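Local coordinates for uncharacterized ATP-binding protein MJ1010 (Methanocaldococcus jannaschii DSM 2661, PDB 3BJO), which is of unknown function but probably binds ATP, its C-terminal domain probably being of the helix-turn-helix type, at residues D14-L19 against V95-K100; E45-A50 against K67-Y72; K57-V62 against P83-L88. One frame throughout, in Å; residues are numbered along the deposited sequence.

Contact 1: residues D14-L19 against V95-K100; sequences DEISKL and VWNAIK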
ATOM      1  N   ASP A  14      15.114  -1.105  -2.204  1.00 47.36           N
ATOM      2  CA  ASP A  14      14.421  -0.899  -3.458  1.00 47.19           C
ATOM      3  C   ASP A  14      12.929  -0.640  -3.245  1.00 47.65           C
ATOM      4  O   ASP A  14      12.370   0.211  -3.910  1.00 46.79           O
ATOM      5  CB  ASP A  14      14.602  -2.139  -4.354  1.00 47.86           C
ATOM      6  CG  ASP A  14      13.909  -2.011  -5.701  1.00 48.92           C
ATOM      7  OD1 ASP A  14      14.351  -1.151  -6.517  1.00 47.72           O
ATOM      8  OD2 ASP A  14      12.958  -2.821  -5.952  1.00 48.60           O
ATOM      9  N   GLU A  15      12.281  -1.394  -2.350  1.00 46.92           N
ATOM     10  CA  GLU A  15      10.853  -1.301  -2.209  1.00 46.48           C
ATOM     11  C   GLU A  15      10.541  -0.017  -1.475  1.00 46.81           C
ATOM     12  O   GLU A  15       9.523   0.563  -1.711  1.00 47.08           O
ATOM     13  CB  GLU A  15      10.248  -2.485  -1.447  1.00 46.23           C
ATOM     14  CG  GLU A  15       8.704  -2.298  -1.082  1.00 46.62           C
ATOM     15  CD  GLU A  15       7.823  -1.899  -2.284  1.00 48.61           C
ATOM     16  OE1 GLU A  15       8.146  -2.304  -3.428  1.00 44.95           O
ATOM     17  OE2 GLU A  15       6.844  -1.141  -2.101  1.00 50.67           O
ATOM     18  N   ILE A  16      11.435   0.422  -0.591  1.00 46.81           N
ATOM     19  CA  ILE A  16      11.326   1.730   0.026  1.00 46.70           C
ATOM     20  C   ILE A  16      11.348   2.865  -1.010  1.00 46.88           C
ATOM     21  O   ILE A  16      10.518   3.783  -0.930  1.00 47.01           O
ATOM     22  CB  ILE A  16      12.390   1.959   1.172  1.00 46.92           C
ATOM     23  CG1 ILE A  16      11.990   1.152   2.425  1.00 45.02           C
ATOM     24  CG2 ILE A  16      12.508   3.477   1.548  1.00 46.64           C
ATOM     25  CD1 ILE A  16      13.031   1.090   3.517  1.00 45.94           C
ATOM     26  N   SER A  17      12.271   2.819  -1.967  1.00 46.96           N
ATOM     27  CA  SER A  17      12.312   3.818  -3.021  1.00 47.84           C
ATOM     28  C   SER A  17      11.030   3.759  -3.819  1.00 47.15           C
ATOM     29  O   SER A  17      10.479   4.787  -4.188  1.00 47.91           O
ATOM     30  CB  SER A  17      13.482   3.585  -4.002  1.00 48.14           C
ATOM     31  OG  SER A  17      14.675   3.432  -3.266  1.00 54.32           O
ATOM     32  N   LYS A  18      10.558   2.557  -4.097  1.00 46.79           N
ATOM     33  CA  LYS A  18       9.344   2.396  -4.876  1.00 47.29           C
ATOM     34  C   LYS A  18       8.123   2.982  -4.164  1.00 45.63           C
ATOM     35  O   LYS A  18       7.284   3.647  -4.767  1.00 45.07           O
ATOM     36  CB  LYS A  18       9.115   0.909  -5.206  1.00 47.46           C
ATOM     37  CG  LYS A  18       9.871   0.472  -6.458  1.00 49.41           C
ATOM     38  CD  LYS A  18       9.818  -1.053  -6.700  1.00 50.52           C
ATOM     39  CE  LYS A  18      10.770  -1.365  -7.869  1.00 56.93           C
ATOM     40  NZ  LYS A  18      11.302  -2.785  -7.955  1.00 61.58           N
ATOM     41  N   LEU A  19       7.991   2.700  -2.881  1.00 45.08           N
ATOM     42  CA  LEU A  19       6.845   3.194  -2.158  1.00 44.82           C
ATOM     43  C   LEU A  19       6.920   4.752  -2.080  1.00 44.28           C
ATOM     44  O   LEU A  19       5.937   5.435  -2.242  1.00 44.24           O
ATOM     45  CB  LEU A  19       6.825   2.592  -0.752  1.00 43.81           C
ATOM     46  CG  LEU A  19       5.604   3.100  -0.001  1.00 45.57           C
ATOM     47  CD1 LEU A  19       4.302   2.577  -0.674  1.00 42.53           C
ATOM     48  CD2 LEU A  19       5.723   2.705   1.518  1.00 45.12           C
ATOM     49  N   VAL A  95       6.917  -4.743   1.027  1.00 43.59           N
ATOM     50  CA  VAL A  95       5.938  -3.670   1.044  1.00 43.61           C
ATOM     51  C   VAL A  95       5.656  -3.320   2.506  1.00 42.45           C
ATOM     52  O   VAL A  95       5.682  -2.154   2.850  1.00 43.65           O
ATOM     53  CB  VAL A  95       4.623  -4.009   0.246  1.00 42.14           C
ATOM     54  CG1 VAL A  95       3.628  -2.873   0.428  1.00 44.01           C
ATOM     55  CG2 VAL A  95       4.921  -4.245  -1.307  1.00 44.93           C
ATOM     56  N   TRP A  96       5.383  -4.323   3.359  1.00 41.31           N
ATOM     57  CA  TRP A  96       5.153  -4.051   4.793  1.00 42.70           C
ATOM     58  C   TRP A  96       6.270  -3.252   5.445  1.00 42.59           C
ATOM     59  O   TRP A  96       6.035  -2.226   6.118  1.00 41.92           O
ATOM     60  CB  TRP A  96       4.913  -5.353   5.573  1.00 43.68           C
ATOM     61  CG  TRP A  96       4.267  -5.151   6.921  1.00 43.34           C
ATOM     62  CD1 TRP A  96       3.240  -4.283   7.241  1.00 46.25           C
ATOM     63  CD2 TRP A  96       4.587  -5.844   8.129  1.00 45.85           C
ATOM     64  NE1 TRP A  96       2.916  -4.394   8.585  1.00 43.99           N
ATOM     65  CE2 TRP A  96       3.721  -5.339   9.153  1.00 46.16           C
ATOM     66  CE3 TRP A  96       5.522  -6.847   8.452  1.00 45.98           C
ATOM     67  CZ2 TRP A  96       3.754  -5.818  10.480  1.00 47.48           C
ATOM     68  CZ3 TRP A  96       5.578  -7.297   9.776  1.00 47.87           C
ATOM     69  CH2 TRP A  96       4.698  -6.783  10.773  1.00 46.52           C
ATOM     70  N   ASN A  97       7.499  -3.746   5.280  1.00 43.43           N
ATOM     71  CA  ASN A  97       8.636  -3.065   5.840  1.00 43.83           C
ATOM     72  C   ASN A  97       8.692  -1.613   5.339  1.00 44.60           C
ATOM     73  O   ASN A  97       8.951  -0.696   6.103  1.00 43.96           O
ATOM     74  CB  ASN A  97       9.933  -3.780   5.471  1.00 44.74           C
ATOM     75  CG  ASN A  97      11.146  -3.072   6.047  1.00 46.80           C
ATOM     76  OD1 ASN A  97      11.332  -3.031   7.276  1.00 42.83           O
ATOM     77  ND2 ASN A  97      11.928  -2.417   5.162  1.00 42.76           N
ATOM     78  N   ALA A  98       8.489  -1.407   4.042  1.00 45.24           N
ATOM     79  CA  ALA A  98       8.552  -0.051   3.490  1.00 45.50           C
ATOM     80  C   ALA A  98       7.504   0.874   4.171  1.00 45.98           C
ATOM     81  O   ALA A  98       7.805   2.002   4.608  1.00 46.75           O
ATOM     82  CB  ALA A  98       8.370  -0.135   1.985  1.00 44.61           C
ATOM     83  N   ILE A  99       6.265   0.406   4.292  1.00 46.41           N
ATOM     84  CA  ILE A  99       5.258   1.179   5.011  1.00 46.52           C
ATOM     85  C   ILE A  99       5.745   1.601   6.429  1.00 48.18           C
ATOM     86  O   ILE A  99       5.616   2.774   6.849  1.00 47.98           O
ATOM     87  CB  ILE A  99       3.911   0.396   5.121  1.00 46.46           C
ATOM     88  CG1 ILE A  99       3.251   0.270   3.746  1.00 45.16           C
ATOM     89  CG2 ILE A  99       2.950   1.050   6.177  1.00 46.02           C
ATOM     90  CD1 ILE A  99       2.189  -0.869   3.690  1.00 45.02           C
ATOM     91  N   LYS A 100       6.295   0.646   7.164  1.00 49.96           N
ATOM     92  CA  LYS A 100       6.748   0.875   8.545  1.00 51.30           C
ATOM     93  C   LYS A 100       7.954   1.841   8.607  1.00 50.99           C
ATOM     94  O   LYS A 100       8.143   2.553   9.588  1.00 49.98           O
ATOM     95  CB  LYS A 100       7.154  -0.459   9.195  1.00 51.36           C
ATOM     96  CG  LYS A 100       6.016  -1.506   9.334  1.00 53.51           C
ATOM     97  CD  LYS A 100       6.556  -2.891   9.774  1.00 52.92           C
ATOM     98  CE  LYS A 100       6.632  -3.016  11.289  1.00 60.97           C
ATOM     99  NZ  LYS A 100       6.680  -4.448  11.750  1.00 64.17           N
TER
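Leu19 holds CG anti to its backbone N (chi1 -179°), whereas Ile16 holds CG1 beside the N and anti to its carbonyl carbon (chi1 -74°); from these positions both side chains reach the backbone around Ala98. CD2 of Leu19 lies on the peptide that follows Ala98, 3.6 Å from Ile99 N, and it also approaches CG1 of Ile99. CG1 of Ile16 reaches the backbone of Ala98 itself, 3.8 Å from Ala98 CA. The methyl of Ala98 points at the opposing helix and is held among three residues: Glu15 CG lies 3.8 Å from Ala98 CB, and Ile16 CG1 and Leu19 CD2 are hardly farther off. With so small a side chain at the crossing, the backbones come near one another, Ile16 CA and Ala98 CA being 4.8 Å apart.

This is where the C-terminal helix 93-102 crosses the middle of the long N-terminal helix 3-24. The axes of the two short segments approach to 8.6 Å at a crossing angle of -63°. No hydrogen bond spans the crossing. Glu15 takes part through its aliphatic portion, the chain bent at chi2 and crossing Val95 obliquely; its OE2 ends 3.7 Å from Val95 CG2. At the other margin Ile16 CD1 rests 4.0 Å from Asn97 ND2, while the amide oxygen of Asn97 is taken up by Arg101. Further along helix 93-102, Val102 receives both Ile16 and Leu19, and Leu103 also touches Leu19.

Contact 2: residues E45-A50 against K67-Y72; sequences EDIINA and KAVYVY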
ATOM      1  N   GLU A  45      -4.068  12.114   1.275  1.00 46.20           N
ATOM      2  CA  GLU A  45      -4.314  12.009   2.712  0.50 47.00           C
ATOM      3  C   GLU A  45      -5.030  10.703   3.041  1.00 47.41           C
ATOM      4  O   GLU A  45      -4.719  10.082   4.005  1.00 48.48           O
ATOM      5  CB  GLU A  45      -5.121  13.214   3.248  0.50 46.79           C
ATOM      6  CG  GLU A  45      -4.577  14.581   2.848  0.50 47.22           C
ATOM      7  CD  GLU A  45      -4.860  14.926   1.379  0.50 46.05           C
ATOM      8  OE1 GLU A  45      -5.980  15.338   1.055  0.50 49.29           O
ATOM      9  OE2 GLU A  45      -3.962  14.801   0.548  0.50 42.31           O
ATOM     10  N   ASP A  46      -6.009  10.316   2.225  1.00 47.51           N
ATOM     11  CA  ASP A  46      -6.827   9.123   2.481  1.00 48.19           C
ATOM     12  C   ASP A  46      -5.959   7.856   2.337  1.00 47.51           C
ATOM     13  O   ASP A  46      -6.099   6.850   3.079  1.00 45.93           O
ATOM     14  CB  ASP A  46      -7.992   9.018   1.450  1.00 48.89           C
ATOM     15  CG  ASP A  46      -8.904  10.281   1.394  1.00 54.24           C
ATOM     16  OD1 ASP A  46      -9.022  10.974   2.452  1.00 54.43           O
ATOM     17  OD2 ASP A  46      -9.464  10.576   0.268  1.00 55.58           O
ATOM     18  N   ILE A  47      -5.088   7.907   1.339  1.00 46.40           N
ATOM     19  CA  ILE A  47      -4.203   6.805   1.036  1.00 46.44           C
ATOM     20  C   ILE A  47      -3.195   6.571   2.201  1.00 47.39           C
ATOM     21  O   ILE A  47      -2.984   5.425   2.634  1.00 46.99           O
ATOM     22  CB  ILE A  47      -3.492   7.092  -0.321  1.00 46.72           C
ATOM     23  CG1 ILE A  47      -4.496   6.869  -1.468  1.00 47.29           C
ATOM     24  CG2 ILE A  47      -2.257   6.146  -0.505  1.00 45.71           C
ATOM     25  CD1 ILE A  47      -4.233   7.645  -2.777  1.00 46.45           C
ATOM     26  N   ILE A  48      -2.580   7.659   2.671  1.00 47.91           N
ATOM     27  CA  ILE A  48      -1.647   7.662   3.818  1.00 48.50           C
ATOM     28  C   ILE A  48      -2.350   7.133   5.047  1.00 47.68           C
ATOM     29  O   ILE A  48      -1.844   6.271   5.741  1.00 47.35           O
ATOM     30  CB  ILE A  48      -1.113   9.085   4.078  1.00 49.24           C
ATOM     31  CG1 ILE A  48      -0.339   9.645   2.849  1.00 51.33           C
ATOM     32  CG2 ILE A  48      -0.365   9.206   5.436  1.00 50.68           C
ATOM     33  CD1 ILE A  48       1.166   9.383   2.807  1.00 49.52           C
ATOM     34  N   ASN A  49      -3.531   7.646   5.329  1.00 47.72           N
ATOM     35  CA  ASN A  49      -4.304   7.127   6.462  1.00 48.31           C
ATOM     36  C   ASN A  49      -4.539   5.611   6.433  1.00 47.20           C
ATOM     37  O   ASN A  49      -4.370   4.967   7.447  1.00 45.28           O
ATOM     38  CB  ASN A  49      -5.608   7.938   6.665  1.00 49.34           C
ATOM     39  CG  ASN A  49      -5.318   9.336   7.218  1.00 52.55           C
ATOM     40  OD1 ASN A  49      -4.178   9.636   7.583  1.00 57.81           O
ATOM     41  ND2 ASN A  49      -6.328  10.181   7.285  1.00 53.25           N
ATOM     42  N   ALA A  50      -4.868   5.042   5.261  1.00 45.25           N
ATOM     43  CA  ALA A  50      -5.136   3.626   5.180  1.00 44.53           C
ATOM     44  C   ALA A  50      -3.836   2.848   5.403  1.00 44.81           C
ATOM     45  O   ALA A  50      -3.798   1.826   6.110  1.00 45.53           O
ATOM     46  CB  ALA A  50      -5.701   3.281   3.775  1.00 45.45           C
ATOM     47  N   LYS A  67     -13.577   1.675   0.195  1.00 41.48           N
ATOM     48  CA  LYS A  67     -13.407   0.783  -0.901  1.00 42.88           C
ATOM     49  C   LYS A  67     -12.610   1.451  -2.017  1.00 43.22           C
ATOM     50  O   LYS A  67     -11.678   0.852  -2.505  1.00 45.13           O
ATOM     51  CB  LYS A  67     -14.744   0.181  -1.384  1.00 41.44           C
ATOM     52  CG  LYS A  67     -14.539  -0.834  -2.560  1.00 41.09           C
ATOM     53  CD  LYS A  67     -15.815  -1.605  -2.893  1.00 43.09           C
ATOM     54  CE  LYS A  67     -15.524  -2.676  -3.958  1.00 45.06           C
ATOM     55  NZ  LYS A  67     -16.751  -3.346  -4.406  1.00 46.62           N
ATOM     56  N   ALA A  68     -12.928   2.696  -2.369  1.00 42.81           N
ATOM     57  CA  ALA A  68     -12.207   3.368  -3.456  1.00 43.09           C
ATOM     58  C   ALA A  68     -10.733   3.405  -3.146  1.00 42.63           C
ATOM     59  O   ALA A  68      -9.919   3.205  -4.032  1.00 41.06           O
ATOM     60  CB  ALA A  68     -12.705   4.780  -3.643  1.00 43.75           C
ATOM     61  N   VAL A  69     -10.410   3.670  -1.871  1.00 42.75           N
ATOM     62  CA  VAL A  69      -8.999   3.747  -1.427  1.00 42.46           C
ATOM     63  C   VAL A  69      -8.313   2.382  -1.507  1.00 42.66           C
ATOM     64  O   VAL A  69      -7.244   2.252  -2.103  1.00 42.04           O
ATOM     65  CB  VAL A  69      -8.848   4.333  -0.003  1.00 42.07           C
ATOM     66  CG1 VAL A  69      -7.345   4.250   0.433  1.00 42.45           C
ATOM     67  CG2 VAL A  69      -9.380   5.749   0.066  1.00 42.22           C
ATOM     68  N   TYR A  70      -8.916   1.331  -0.942  1.00 44.06           N
ATOM     69  CA  TYR A  70      -8.199   0.065  -1.015  1.00 44.31           C
ATOM     70  C   TYR A  70      -8.195  -0.562  -2.419  1.00 45.03           C
ATOM     71  O   TYR A  70      -7.253  -1.289  -2.763  1.00 45.18           O
ATOM     72  CB  TYR A  70      -8.583  -0.917   0.123  1.00 44.67           C
ATOM     73  CG  TYR A  70      -9.981  -1.560   0.062  1.00 44.08           C
ATOM     74  CD1 TYR A  70     -10.976  -1.230   1.013  1.00 46.07           C
ATOM     75  CD2 TYR A  70     -10.266  -2.512  -0.889  1.00 43.72           C
ATOM     76  CE1 TYR A  70     -12.246  -1.852   0.971  1.00 46.18           C
ATOM     77  CE2 TYR A  70     -11.504  -3.136  -0.949  1.00 44.24           C
ATOM     78  CZ  TYR A  70     -12.484  -2.798  -0.033  1.00 45.36           C
ATOM     79  OH  TYR A  70     -13.683  -3.408  -0.156  1.00 43.45           O
ATOM     80  N   VAL A  71      -9.246  -0.330  -3.219  1.00 44.68           N
ATOM     81  CA  VAL A  71      -9.215  -0.768  -4.639  1.00 45.36           C
ATOM     82  C   VAL A  71      -8.019  -0.135  -5.388  1.00 46.45           C
ATOM     83  O   VAL A  71      -7.322  -0.813  -6.150  1.00 46.89           O
ATOM     84  CB  VAL A  71     -10.515  -0.464  -5.366  1.00 45.44           C
ATOM     85  CG1 VAL A  71     -10.325  -0.503  -6.918  1.00 47.10           C
ATOM     86  CG2 VAL A  71     -11.586  -1.478  -4.944  1.00 43.25           C
ATOM     87  N   TYR A  72      -7.786   1.161  -5.159  1.00 45.78           N
ATOM     88  CA  TYR A  72      -6.628   1.829  -5.764  1.00 46.21           C
ATOM     89  C   TYR A  72      -5.342   1.140  -5.305  1.00 45.75           C
ATOM     90  O   TYR A  72      -4.472   0.856  -6.117  1.00 44.46           O
ATOM     91  CB  TYR A  72      -6.643   3.340  -5.409  1.00 45.61           C
ATOM     92  CG  TYR A  72      -5.458   4.145  -5.940  1.00 46.19           C
ATOM     93  CD1 TYR A  72      -5.373   4.508  -7.279  1.00 48.29           C
ATOM     94  CD2 TYR A  72      -4.415   4.517  -5.096  1.00 43.59           C
ATOM     95  CE1 TYR A  72      -4.253   5.248  -7.768  1.00 47.66           C
ATOM     96  CE2 TYR A  72      -3.309   5.239  -5.573  1.00 45.89           C
ATOM     97  CZ  TYR A  72      -3.252   5.593  -6.901  1.00 47.11           C
ATOM     98  OH  TYR A  72      -2.152   6.273  -7.343  1.00 50.61           O
TER
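Val69, near the start of helix 67-75, fits against Asp46, Ile47 and Ala50 of helix 44-52, joining two helices of a domain related to the helix-turn-helix family. The axes of the short segments cross at -77° and approach to 9.9 Å, so the helices meet over little more than one turn. Val69 is the main point of contact, and its two methyls divide the work. CG1, anti to the backbone N (chi1 175°), lies 3.8 Å from Ala50 CB and also reaches the backbone of the other helix, 3.9 Å from Asp46 O. CG2 turns to the preceding turn of that helix, 3.8 Å from Asp46 CB. Asp46 thus offers its methylene to the valine while its carboxylate is engaged by Arg43 in a salt bridge.

Ile47 closes the contact on another side. Its CG1 is a looser neighbour, 4.3 Å from Val69 CG1, but CD1 extends to the ring of Tyr72 and comes within 3.8 Å of Tyr72 CE2. CD2 of the same ring is almost as close to that methyl, and the two side chains cross at about a right angle. The side chains meet through carbon atoms alone, and no hydrogen bond links the two segments. The buried patch continues through Leu73, which touches both Ile47 and Ala50, and through Phe22 and Leu26, which meet Ile47 from the end of helix 3-24 and the loop beyond it. Nearly perpendicular helices, beside an antiparallel sheet in which strand 87-90 lies between 60-61 and 79-82, the first-third-second strand order of a winged helix, are consistent with a winged helix-turn-helix core.

Contact 3: residues K57-V62 against P83-L88; sequences KYEIEV and PQRGTL. With FMT (formic acid), chain B.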
ATOM      1  N   LYS A  57       0.186  -3.693  12.293  1.00 55.16           N
ATOM      2  CA  LYS A  57      -0.543  -4.933  12.074  1.00 53.78           C
ATOM      3  C   LYS A  57      -0.493  -5.343  10.627  1.00 52.57           C
ATOM      4  O   LYS A  57      -0.750  -4.517   9.752  1.00 51.48           O
ATOM      5  CB  LYS A  57      -1.994  -4.774  12.499  1.00 54.68           C
ATOM      6  CG  LYS A  57      -2.614  -6.075  12.936  1.00 56.66           C
ATOM      7  CD  LYS A  57      -4.119  -5.886  13.093  1.00 60.66           C
ATOM      8  CE  LYS A  57      -4.779  -7.126  13.688  1.00 61.79           C
ATOM      9  NZ  LYS A  57      -4.286  -8.408  13.108  1.00 61.61           N
ATOM     10  N   TYR A  58      -0.157  -6.612  10.363  1.00 51.04           N
ATOM     11  CA  TYR A  58       0.090  -7.048   8.989  1.00 49.79           C
ATOM     12  C   TYR A  58      -1.209  -7.134   8.214  1.00 48.83           C
ATOM     13  O   TYR A  58      -1.246  -6.830   7.037  1.00 48.26           O
ATOM     14  CB  TYR A  58       0.837  -8.400   8.946  1.00 51.32           C
ATOM     15  CG  TYR A  58       1.311  -8.851   7.575  1.00 49.47           C
ATOM     16  CD1 TYR A  58       2.353  -8.217   6.943  1.00 52.49           C
ATOM     17  CD2 TYR A  58       0.752  -9.970   6.953  1.00 54.82           C
ATOM     18  CE1 TYR A  58       2.835  -8.649   5.666  1.00 52.85           C
ATOM     19  CE2 TYR A  58       1.219 -10.428   5.685  1.00 52.88           C
ATOM     20  CZ  TYR A  58       2.257  -9.746   5.051  1.00 55.02           C
ATOM     21  OH  TYR A  58       2.725 -10.162   3.802  1.00 55.59           O
ATOM     22  N   GLU A  59      -2.284  -7.498   8.898  1.00 48.41           N
ATOM     23  CA  GLU A  59      -3.546  -7.791   8.241  1.00 49.50           C
ATOM     24  C   GLU A  59      -4.640  -6.855   8.727  1.00 47.33           C
ATOM     25  O   GLU A  59      -4.941  -6.810   9.924  1.00 47.30           O
ATOM     26  CB  GLU A  59      -3.950  -9.252   8.492  1.00 49.54           C
ATOM     27  CG  GLU A  59      -5.213  -9.677   7.739  1.00 52.29           C
ATOM     28  CD  GLU A  59      -5.593 -11.158   7.963  1.00 54.18           C
ATOM     29  OE1 GLU A  59      -5.180 -11.762   8.994  1.00 59.38           O
ATOM     30  OE2 GLU A  59      -6.336 -11.707   7.110  1.00 58.33           O
ATOM     31  N   ILE A  60      -5.236  -6.123   7.788  1.00 46.00           N
ATOM     32  CA  ILE A  60      -6.198  -5.050   8.125  1.00 44.81           C
ATOM     33  C   ILE A  60      -7.614  -5.275   7.573  1.00 44.28           C
ATOM     34  O   ILE A  60      -7.791  -5.609   6.416  1.00 44.43           O
ATOM     35  CB  ILE A  60      -5.671  -3.662   7.690  1.00 44.99           C
ATOM     36  CG1 ILE A  60      -4.392  -3.277   8.484  1.00 45.82           C
ATOM     37  CG2 ILE A  60      -6.767  -2.524   7.863  1.00 44.51           C
ATOM     38  CD1 ILE A  60      -4.583  -3.149  10.030  1.00 45.13           C
ATOM     39  N   GLU A  61      -8.615  -5.058   8.405  1.00 42.95           N
ATOM     40  CA  GLU A  61     -10.026  -5.173   7.969  1.00 42.55           C
ATOM     41  C   GLU A  61     -10.445  -4.144   6.921  1.00 41.85           C
ATOM     42  O   GLU A  61     -10.209  -2.928   7.099  1.00 42.13           O
ATOM     43  CB  GLU A  61     -10.926  -5.083   9.180  1.00 41.76           C
ATOM     44  CG  GLU A  61     -10.860  -6.366  10.044  1.00 43.21           C
ATOM     45  CD  GLU A  61     -11.438  -6.176  11.408  1.00 47.05           C
ATOM     46  OE1 GLU A  61     -11.868  -5.063  11.728  1.00 51.14           O
ATOM     47  OE2 GLU A  61     -11.467  -7.143  12.181  1.00 53.11           O
ATOM     48  N   VAL A  62     -11.071  -4.612   5.832  1.00 40.87           N
ATOM     49  CA  VAL A  62     -11.470  -3.689   4.765  1.00 40.33           C
ATOM     50  C   VAL A  62     -12.467  -2.620   5.272  1.00 39.79           C
ATOM     51  O   VAL A  62     -12.584  -1.555   4.684  1.00 39.16           O
ATOM     52  CB  VAL A  62     -12.091  -4.393   3.548  1.00 39.94           C
ATOM     53  CG1 VAL A  62     -11.103  -5.311   2.893  1.00 38.20           C
ATOM     54  CG2 VAL A  62     -13.387  -5.156   3.910  1.00 40.91           C
ATOM     55  N   PRO A  83     -11.408 -11.129   0.018  1.00 51.07           N
ATOM     56  CA  PRO A  83     -12.796 -10.653   0.113  1.00 51.19           C
ATOM     57  C   PRO A  83     -13.611 -11.450   1.118  1.00 50.96           C
ATOM     58  O   PRO A  83     -14.407 -10.864   1.854  1.00 49.56           O
ATOM     59  CB  PRO A  83     -13.335 -10.854  -1.311  1.00 51.27           C
ATOM     60  CG  PRO A  83     -12.083 -10.836  -2.175  1.00 51.72           C
ATOM     61  CD  PRO A  83     -11.092 -11.599  -1.340  1.00 51.33           C
ATOM     62  N   GLN A  84     -13.352 -12.759   1.164  1.00 50.81           N
ATOM     63  CA  GLN A  84     -14.032 -13.677   2.061  1.00 52.16           C
ATOM     64  C   GLN A  84     -13.643 -13.331   3.492  1.00 51.19           C
ATOM     65  O   GLN A  84     -14.519 -13.135   4.306  1.00 50.27           O
ATOM     66  CB  GLN A  84     -13.682 -15.136   1.713  1.00 51.90           C
ATOM     67  CG  GLN A  84     -14.844 -16.101   1.749  1.00 54.50           C
ATOM     68  CD  GLN A  84     -14.590 -17.391   0.937  1.00 54.71           C
ATOM     69  OE1 GLN A  84     -13.608 -18.132   1.164  1.00 57.97           O
ATOM     70  NE2 GLN A  84     -15.487 -17.665  -0.009  1.00 56.14           N
ATOM     71  N   ARG A  85     -12.341 -13.208   3.782  1.00 50.98           N
ATOM     72  CA  ARG A  85     -11.891 -12.757   5.124  1.00 51.18           C
ATOM     73  C   ARG A  85     -12.346 -11.320   5.485  1.00 49.97           C
ATOM     74  O   ARG A  85     -12.524 -10.989   6.661  1.00 50.15           O
ATOM     75  CB  ARG A  85     -10.356 -12.873   5.270  1.00 52.01           C
ATOM     76  CG  ARG A  85      -9.850 -14.312   5.404  1.00 56.01           C
ATOM     77  CD  ARG A  85      -8.617 -14.403   6.354  1.00 61.82           C
ATOM     78  NE  ARG A  85      -7.357 -13.983   5.750  1.00 65.44           N
ATOM     79  CZ  ARG A  85      -6.542 -14.777   5.052  1.00 68.46           C
ATOM     80  NH1 ARG A  85      -6.856 -16.051   4.861  1.00 68.72           N
ATOM     81  NH2 ARG A  85      -5.409 -14.297   4.534  1.00 67.90           N
ATOM     82  N   GLY A  86     -12.538 -10.488   4.462  1.00 48.52           N
ATOM     83  CA  GLY A  86     -12.772  -9.051   4.616  1.00 47.74           C
ATOM     84  C   GLY A  86     -11.533  -8.363   5.161  1.00 46.96           C
ATOM     85  O   GLY A  86     -11.618  -7.514   6.066  1.00 47.16           O
ATOM     86  N   THR A  87     -10.377  -8.737   4.624  1.00 45.92           N
ATOM     87  CA  THR A  87      -9.112  -8.160   5.093  1.00 44.96           C
ATOM     88  C   THR A  87      -8.180  -7.840   3.910  1.00 45.15           C
ATOM     89  O   THR A  87      -8.394  -8.301   2.770  1.00 46.23           O
ATOM     90  CB  THR A  87      -8.388  -9.080   6.122  1.00 44.30           C
ATOM     91  OG1 THR A  87      -8.026 -10.300   5.470  1.00 46.38           O
ATOM     92  CG2 THR A  87      -9.290  -9.434   7.356  1.00 44.15           C
ATOM     93  N   LEU A  88      -7.141  -7.060   4.199  1.00 43.39           N
ATOM     94  CA  LEU A  88      -6.161  -6.678   3.230  1.00 43.65           C
ATOM     95  C   LEU A  88      -4.804  -6.952   3.891  1.00 43.67           C
ATOM     96  O   LEU A  88      -4.693  -6.911   5.154  1.00 43.78           O
ATOM     97  CB  LEU A  88      -6.311  -5.172   2.937  1.00 43.57           C
ATOM     98  CG  LEU A  88      -7.531  -4.700   2.164  1.00 43.28           C
ATOM     99  CD1 LEU A  88      -7.995  -3.309   2.717  1.00 38.84           C
ATOM    100  CD2 LEU A  88      -7.148  -4.618   0.666  1.00 40.98           C
TER
HETATM  101  C   FMT B 101      -7.824  -5.390  11.963  1.00 55.68           C
HETATM  102  O1  FMT B 101      -8.010  -4.480  11.151  1.00 54.57           O
HETATM  103  O2  FMT B 101      -7.561  -6.545  11.651  1.00 56.90           O
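Ile60 and Leu88 form an antiparallel hydrogen-bonded pair that joins short strand 60-61 to strand 87-90: Ile60 N is 2.8 Å from Leu88 O, and Leu88 N is 2.7 Å from Ile60 O. Beyond the non-hydrogen-bonded pair Glu61–Thr87, Val62 N donates to Gly86 O at 3.0 Å, from 48° above the carbonyl plane. Gly86, with positive phi, forms a G1 bulge with Thr87 opposite Tyr82, at the turn of the hairpin.

On the face of Ile60 and Leu88, the Leu88 side chain is met by Val62, whose CG1 lies 3.7 Å from Leu88 CG. On the Thr87 face, Glu59 holds CG anti to its backbone N (chi1 -175°) and extends beyond it over Thr87. Its OE2 accepts twice, from Thr87 OG1 at 2.7 Å on the anti side and from Arg85 NE at 2.8 Å, a salt bridge met nearly along the C-O axis. The carboxylate and guanidinium planes stand 88° apart. An alanine in place of Glu59 would probably leave Thr87 OG1 and Arg85 NE without this acceptor and Arg85 freer to turn away. A formate, probably from the crystallisation liquor, takes the Glu61 N-H and also binds Lys64.

Arg85 additionally makes a cation-pi contact with Tyr82 and lies near Lys89, a positive environment likely to favour the ionised carboxylate of Glu59.

Overall arrangement
Contact 2 is buried and contact 1 partly so; contact 3 lies farther from the centre of the chain, with exposed residues among those that meet. Both helix crossings rely on apolar packing without a hydrogen bond between their segments, whereas contact 3 adds backbone pairing and a charged cluster at the hairpin. No two contacts use the same element, yet contact 3 borders both others: Tyr70 of the 67-72 segment packs on Val62 and Leu88, and Trp96 of 95-100 meets the Tyr58 ring edge-to-face. Contacts 1 and 2 do not touch, their nearest atoms being about 7 Å apart, and they lie on opposite sides of the chain's centre.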